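Local coordinates for protein putative NAD(P)H-flavin oxidoreductase (Streptococcus pyogenes serotype M1, PDB 2HAY) that binds flavin mononucleotide as a nitroreductase-family homodimer and probably reduces substrates with NADH or NADPH as the electron source, at residues 19-24 and 166-171; 23-28 and 80-85. One frame throughout, in Å; residues are numbered along the deposited sequence.

Contact 1 of 2, residues 19-24 and 166-171; sequences RTAVRV and TCPIEG. With FMN (flavin mononucleotide), chain I.
Val22 and Thr166 join their backbones through a nearly straight hydrogen bond, Val22 N to Thr166 O (3.0 Å, N-H...O angle 168°). One residue along on each side, the small CB of Ala21 lies 4.0 Å from Cys167 SG, and CB of Cys167 lies against the carbonyl oxygen of Val22. A water ties the same backbones together, donating to Thr20 O and accepting from Thr166 N. The two segments grip the flavin mononucleotide from its two ends, as in the nitroreductase fold, where the cofactor lies at a dimer interface. Segment 19-24 binds the phosphate. Arg19 CG is anti to the backbone N (chi1 -164°); the chain then bends at chi2 and chi3, and the guanidinium presents its edge to O2P, which lies in its plane. NH1 bonds O2P at 2.9 Å, while NH2 is shared between O2P and O3P and also reaches Leu44 O of the second subunit. Thr20 OG1 and Ala21 N both donate to O1P, each at 2.9 Å. Segment 166-171 meets the isoalloxazine: Glu170 N donates to N5 at 3.1 Å and Gly171 N to O4 at 2.9 Å. Glycine suits this place, having no CB to collide with O4. Pro168, compact and rigid, packs its ring carbons against the flavin around C9 and C8M. Behind this shell, strand 165-169 is fixed by backbone bonds from Cys167 to Ser199 and from Ile169 to Met197 of strand 192-201. Arg213 adds a hydrogen bond to the cofactor; its NH2 lies close to Arg19 NH2, a repulsion that the nearby phosphate would be expected to offset. Glu170 sends OE1 to Ser48 and Trp143 of the second subunit, and OE2 to Tyr149 of its own chain and Gln147 of that subunit.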
loop_
_atom_site.group_PDB
_atom_site.type_symbol
_atom_site.label_atom_id
_atom_site.label_comp_id
_atom_site.label_asym_id
_atom_site.label_seq_id
_atom_site.Cartn_x
_atom_site.Cartn_y
_atom_site.Cartn_z
ATOM N N ARG B 19 -11.877 -0.788 -12.223
ATOM C CA ARG B 19 -10.988 0.248 -11.669
ATOM C C ARG B 19 -10.008 0.780 -12.699
ATOM O O ARG B 19 -9.233 0.033 -13.293
ATOM C CB ARG B 19 -10.197 -0.244 -10.462
ATOM C CG ARG B 19 -9.585 0.937 -9.641
ATOM C CD ARG B 19 -8.262 0.625 -8.970
ATOM N NE ARG B 19 -7.322 0.041 -9.915
ATOM C CZ ARG B 19 -6.622 0.728 -10.817
ATOM N NH1 ARG B 19 -6.743 2.054 -10.890
ATOM N NH2 ARG B 19 -5.809 0.081 -11.661
ATOM N N THR B 20 -10.072 2.082 -12.925
ATOM C CA THR B 20 -9.106 2.778 -13.758
ATOM C C THR B 20 -8.876 4.126 -13.090
ATOM O O THR B 20 -9.688 4.542 -12.255
ATOM C CB THR B 20 -9.623 2.898 -15.190
ATOM O OG1 THR B 20 -8.617 3.492 -16.024
ATOM C CG2 THR B 20 -10.906 3.714 -15.258
ATOM N N ALA B 21 -7.759 4.780 -13.392
ATOM C CA ALA B 21 -7.444 6.035 -12.710
ATOM C C ALA B 21 -8.243 7.142 -13.389
ATOM O O ALA B 21 -7.982 7.505 -14.533
ATOM C CB ALA B 21 -5.910 6.324 -12.688
ATOM N N VAL B 22 -9.263 7.628 -12.697
ATOM C CA VAL B 22 -10.242 8.518 -13.310
ATOM C C VAL B 22 -9.910 9.983 -12.965
ATOM O O VAL B 22 -9.805 10.345 -11.796
ATOM C CB VAL B 22 -11.704 8.127 -12.907
ATOM C CG1 VAL B 22 -12.690 9.188 -13.335
ATOM C CG2 VAL B 22 -12.093 6.747 -13.502
ATOM N N ARG B 23 -9.731 10.805 -13.990
ATOM C CA ARG B 23 -9.392 12.220 -13.778
ATOM C C ARG B 23 -10.597 13.142 -13.725
ATOM O O ARG B 23 -10.612 14.095 -12.938
ATOM C CB ARG B 23 -8.408 12.724 -14.833
ATOM C CG ARG B 23 -7.063 11.973 -14.832
ATOM C CD ARG B 23 -6.046 12.583 -15.820
ATOM N NE ARG B 23 -6.703 13.284 -16.934
ATOM C CZ ARG B 23 -6.699 14.609 -17.107
ATOM N NH1 ARG B 23 -7.349 15.141 -18.148
ATOM N NH2 ARG B 23 -6.042 15.402 -16.252
ATOM N N VAL B 24 -11.598 12.868 -14.557
ATOM C CA VAL B 24 -12.780 13.724 -14.644
ATOM C C VAL B 24 -14.055 12.987 -14.220
ATOM O O VAL B 24 -14.399 11.932 -14.776
ATOM C CB VAL B 24 -12.953 14.327 -16.053
ATOM C CG1 VAL B 24 -14.052 15.383 -16.035
ATOM C CG2 VAL B 24 -11.641 14.937 -16.536
ATOM N N THR B 166 -12.240 6.111 -8.805
ATOM C CA THR B 166 -11.247 6.496 -7.868
ATOM C C THR B 166 -10.040 6.993 -8.657
ATOM O O THR B 166 -9.962 6.768 -9.878
ATOM C CB THR B 166 -10.975 5.208 -7.045
ATOM O OG1 THR B 166 -11.268 5.428 -5.664
ATOM C CG2 THR B 166 -9.647 4.655 -7.285
ATOM N N CYS B 167 -9.138 7.712 -7.983
ATOM C CA CYS B 167 -7.803 8.025 -8.515
ATOM C C CYS B 167 -6.806 8.232 -7.366
ATOM O O CYS B 167 -7.014 9.105 -6.508
ATOM C CB CYS B 167 -7.834 9.276 -9.398
ATOM S SG CYS B 167 -6.318 9.558 -10.394
ATOM N N PRO B 168 -5.711 7.445 -7.352
ATOM C CA PRO B 168 -4.713 7.630 -6.300
ATOM C C PRO B 168 -3.766 8.738 -6.762
ATOM O O PRO B 168 -3.396 8.747 -7.929
ATOM C CB PRO B 168 -4.024 6.260 -6.212
ATOM C CG PRO B 168 -4.249 5.609 -7.556
ATOM C CD PRO B 168 -5.332 6.381 -8.307
ATOM N N ILE B 169 -3.427 9.684 -5.888
ATOM C CA ILE B 169 -2.693 10.877 -6.302
ATOM C C ILE B 169 -1.400 11.117 -5.473
ATOM O O ILE B 169 -1.449 11.160 -4.241
ATOM C CB ILE B 169 -3.640 12.146 -6.300
ATOM C CG1 ILE B 169 -4.856 11.938 -7.241
ATOM C CG2 ILE B 169 -2.890 13.381 -6.733
ATOM C CD1 ILE B 169 -6.087 12.815 -6.933
ATOM N N GLU B 170 -0.267 11.238 -6.173
ATOM C CA GLU B 170 1.009 11.672 -5.589
ATOM C C GLU B 170 1.552 12.921 -6.265
ATOM O O GLU B 170 2.583 13.434 -5.838
ATOM C CB GLU B 170 2.090 10.580 -5.736
ATOM C CG GLU B 170 1.961 9.389 -4.830
ATOM C CD GLU B 170 3.087 8.390 -5.021
ATOM O OE1 GLU B 170 3.843 8.519 -6.007
ATOM O OE2 GLU B 170 3.226 7.463 -4.190
ATOM N N GLY B 171 0.874 13.388 -7.322
ATOM C CA GLY B 171 1.357 14.448 -8.190
ATOM C C GLY B 171 1.049 15.823 -7.620
ATOM O O GLY B 171 0.188 16.537 -8.131
HETATM N N1 FMN I . -2.792 9.805 -11.951
HETATM C C2 FMN I . -2.811 11.195 -12.155
HETATM O O2 FMN I . -3.371 11.692 -13.161
HETATM N N3 FMN I . -2.207 12.038 -11.215
HETATM C C4 FMN I . -1.553 11.539 -10.091
HETATM O O4 FMN I . -0.880 12.258 -9.341
HETATM C C4A FMN I . -1.515 10.158 -9.882
HETATM N N5 FMN I . -0.860 9.676 -8.750
HETATM C C5A FMN I . -0.810 8.307 -8.496
HETATM C C6 FMN I . -0.169 7.851 -7.343
HETATM C C7 FMN I . -0.110 6.488 -7.075
HETATM C C7M FMN I . 0.365 6.051 -5.716
HETATM C C8 FMN I . -0.701 5.567 -7.967
HETATM C C8M FMN I . -1.010 4.180 -7.500
HETATM C C9 FMN I . -1.347 6.030 -9.128
HETATM C C9A FMN I . -1.411 7.414 -9.399
HETATM N N10 FMN I . -2.074 7.920 -10.545
HETATM C C10 FMN I . -2.135 9.290 -10.803
HETATM C "C1'" FMN I . -2.743 7.008 -11.503
HETATM C "C2'" FMN I . -1.707 6.289 -12.383
HETATM O "O2'" FMN I . -1.336 7.087 -13.498
HETATM C "C3'" FMN I . -2.306 4.965 -12.872
HETATM O "O3'" FMN I . -2.684 4.171 -11.771
HETATM C "C4'" FMN I . -1.399 4.145 -13.782
HETATM O "O4'" FMN I . -1.043 4.961 -14.886
HETATM C "C5'" FMN I . -2.107 2.849 -14.227
HETATM O "O5'" FMN I . -3.334 3.072 -14.938
HETATM P P FMN I . -4.782 2.606 -14.393
HETATM O O1P FMN I . -5.844 3.384 -15.118
HETATM O O2P FMN I . -4.866 2.806 -12.903
HETATM O O3P FMN I . -5.056 1.163 -14.602
HETATM O O HOH W 1 -11.894 3.918 -10.908
#

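Contact 2 of 2, residues 23-28 and 80-85; sequences RVYKEE and ETASHF
Tyr25 and Thr81 carry this junction, where a loop of the nitroreductase fold crosses the end of helix 76-81 just ahead of a classic beta bulge, formed by Ser83 and His84 opposite Leu200. The polar link is a single hydrogen bond, Tyr25 N to Thr81 OG1 (3.0 Å), almost straight at 171°. Threonine suits the helix end because its hydroxyl, held between the backbone N and the carbonyl carbon (chi1 61°), can also bond back to Tyr77 O; a carbonyl can only accept, so the hydroxyl proton goes to Tyr77 O and OG1 acts as the acceptor for Tyr25 N. The rest is van der Waals packing, partly against oxygen atoms. The Tyr25 side chain crosses that of Thr81 at about a right angle, and OG1 sits at the ring edge, close to the ring plane, 3.6 Å from CD1. Ala82, small enough to accept a ring close by, brings its CB to 3.7 Å from Tyr25 CD1. At the tip of the ring, Tyr25 OH bonds Ser199 OG of strand 192-201, so the ring spans from the loop to the sheet. Around the bulge, Ser83 OG shares a hydrogen bond with His84 ND1 and also receives Ile30 N, while Ser83 CB rests 3.8 Å from Glu28 O.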
loop_
_atom_site.group_PDB
_atom_site.type_symbol
_atom_site.label_atom_id
_atom_site.label_comp_id
_atom_site.label_asym_id
_atom_site.label_seq_id
_atom_site.Cartn_x
_atom_site.Cartn_y
_atom_site.Cartn_z
ATOM N N ARG B 23 -9.731 10.805 -13.990
ATOM C CA ARG B 23 -9.392 12.220 -13.778
ATOM C C ARG B 23 -10.597 13.142 -13.725
ATOM O O ARG B 23 -10.612 14.095 -12.938
ATOM C CB ARG B 23 -8.408 12.724 -14.833
ATOM C CG ARG B 23 -7.063 11.973 -14.832
ATOM C CD ARG B 23 -6.046 12.583 -15.820
ATOM N NE ARG B 23 -6.703 13.284 -16.934
ATOM C CZ ARG B 23 -6.699 14.609 -17.107
ATOM N NH1 ARG B 23 -7.349 15.141 -18.148
ATOM N NH2 ARG B 23 -6.042 15.402 -16.252
ATOM N N VAL B 24 -11.598 12.868 -14.557
ATOM C CA VAL B 24 -12.780 13.724 -14.644
ATOM C C VAL B 24 -14.055 12.987 -14.220
ATOM O O VAL B 24 -14.399 11.932 -14.776
ATOM C CB VAL B 24 -12.953 14.327 -16.053
ATOM C CG1 VAL B 24 -14.052 15.383 -16.035
ATOM C CG2 VAL B 24 -11.641 14.937 -16.536
ATOM N N TYR B 25 -14.728 13.556 -13.218
ATOM C CA TYR B 25 -15.923 12.964 -12.630
ATOM C C TYR B 25 -17.136 13.797 -12.982
ATOM O O TYR B 25 -17.028 14.999 -13.248
ATOM C CB TYR B 25 -15.803 12.873 -11.102
ATOM C CG TYR B 25 -14.584 12.109 -10.643
ATOM C CD1 TYR B 25 -13.353 12.748 -10.487
ATOM C CD2 TYR B 25 -14.651 10.730 -10.412
ATOM C CE1 TYR B 25 -12.216 12.029 -10.072
ATOM C CE2 TYR B 25 -13.542 10.020 -10.002
ATOM C CZ TYR B 25 -12.327 10.676 -9.848
ATOM O OH TYR B 25 -11.233 9.969 -9.470
ATOM N N LYS B 26 -18.294 13.148 -12.986
ATOM C CA LYS B 26 -19.530 13.882 -13.071
ATOM C C LYS B 26 -19.947 14.399 -11.700
ATOM O O LYS B 26 -19.255 14.185 -10.707
ATOM C CB LYS B 26 -20.629 13.080 -13.765
ATOM C CG LYS B 26 -20.921 11.741 -13.245
ATOM C CD LYS B 26 -21.555 10.972 -14.373
ATOM C CE LYS B 26 -22.498 9.898 -13.866
ATOM N NZ LYS B 26 -23.275 9.258 -14.984
ATOM N N GLU B 27 -21.068 15.112 -11.674
ATOM C CA GLU B 27 -21.486 15.867 -10.510
ATOM C C GLU B 27 -22.100 15.010 -9.398
ATOM O O GLU B 27 -22.129 15.418 -8.239
ATOM C CB GLU B 27 -22.432 16.988 -10.938
ATOM C CG GLU B 27 -22.300 18.224 -10.083
ATOM C CD GLU B 27 -22.914 19.463 -10.712
ATOM O OE1 GLU B 27 -22.853 20.521 -10.063
ATOM O OE2 GLU B 27 -23.459 19.393 -11.841
ATOM N N GLU B 28 -22.607 13.859 -9.838
ATOM C CA GLU B 28 -23.164 12.798 -9.003
ATOM C C GLU B 28 -22.286 12.434 -7.791
ATOM O O GLU B 28 -21.116 12.031 -7.910
ATOM C CB GLU B 28 -23.490 11.554 -9.855
ATOM C CG GLU B 28 -24.901 11.564 -10.518
ATOM C CD GLU B 28 -25.030 12.407 -11.814
ATOM O OE1 GLU B 28 -25.808 11.990 -12.710
ATOM O OE2 GLU B 28 -24.403 13.485 -11.945
ATOM N N GLU B 80 -11.357 19.570 -9.053
ATOM C CA GLU B 80 -12.508 20.249 -9.631
ATOM C C GLU B 80 -13.807 19.445 -9.538
ATOM O O GLU B 80 -14.862 20.008 -9.219
ATOM C CB GLU B 80 -12.296 20.560 -11.113
ATOM C CG GLU B 80 -11.471 21.762 -11.423
ATOM C CD GLU B 80 -12.200 23.093 -11.245
ATOM O OE1 GLU B 80 -13.461 23.157 -11.274
ATOM O OE2 GLU B 80 -11.467 24.087 -11.093
ATOM N N THR B 81 -13.743 18.152 -9.857
ATOM C CA THR B 81 -14.951 17.417 -10.256
ATOM C C THR B 81 -15.323 16.232 -9.370
ATOM O O THR B 81 -16.461 15.740 -9.432
ATOM C CB THR B 81 -14.844 16.922 -11.719
ATOM O OG1 THR B 81 -13.734 16.042 -11.845
ATOM C CG2 THR B 81 -14.665 18.105 -12.703
ATOM N N ALA B 82 -14.386 15.780 -8.535
ATOM C CA ALA B 82 -14.610 14.574 -7.743
ATOM C C ALA B 82 -15.713 14.806 -6.728
ATOM O O ALA B 82 -15.905 15.916 -6.258
ATOM C CB ALA B 82 -13.319 14.119 -7.048
ATOM N N SER B 83 -16.479 13.761 -6.441
ATOM C CA SER B 83 -17.492 13.813 -5.396
ATOM C C SER B 83 -16.852 13.998 -4.004
ATOM O O SER B 83 -17.246 14.877 -3.238
ATOM C CB SER B 83 -18.303 12.529 -5.438
ATOM O OG SER B 83 -19.021 12.375 -4.251
ATOM N N HIS B 84 -15.884 13.138 -3.668
ATOM C CA HIS B 84 -15.150 13.261 -2.408
ATOM C C HIS B 84 -13.665 13.173 -2.651
ATOM O O HIS B 84 -13.203 12.564 -3.619
ATOM C CB HIS B 84 -15.556 12.191 -1.407
ATOM C CG HIS B 84 -16.902 12.409 -0.792
ATOM N ND1 HIS B 84 -18.068 11.993 -1.390
ATOM C CD2 HIS B 84 -17.268 12.971 0.388
ATOM C CE1 HIS B 84 -19.096 12.288 -0.615
ATOM N NE2 HIS B 84 -18.640 12.887 0.467
ATOM N N PHE B 85 -12.916 13.776 -1.742
ATOM C CA PHE B 85 -11.478 13.832 -1.847
ATOM C C PHE B 85 -10.931 13.477 -0.487
ATOM O O PHE B 85 -11.313 14.093 0.511
ATOM C CB PHE B 85 -11.058 15.241 -2.234
ATOM C CG PHE B 85 -9.871 15.279 -3.115
ATOM C CD1 PHE B 85 -8.598 15.303 -2.572
ATOM C CD2 PHE B 85 -10.020 15.304 -4.492
ATOM C CE1 PHE B 85 -7.484 15.331 -3.391
ATOM C CE2 PHE B 85 -8.906 15.332 -5.324
ATOM C CZ PHE B 85 -7.643 15.344 -4.777
#

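In the fold
Both contacts start from the loop that follows helix 6-18, sharing Arg23 and Val24, and both reach the same antiparallel sheet. Contact 1 is buried and includes strand 165-169, outermost in the sheet within this chain, with its chemistry dominated by N-H and hydroxyl donors directed at the cofactor and by charge at the phosphate. Contact 2 is nearer the surface, about 11 Å away between centres; it clasps the junction of helix 76-81 and strand 84-91 with one hydrogen bond and aromatic-aliphatic packing. They meet where Tyr25 OH packs on the Thr166-Cys167 backbone and where Ile169 CD1 touches Phe85 CZ. The second subunit reaches contact 1, whereas no other chain of the assembly touches contact 2.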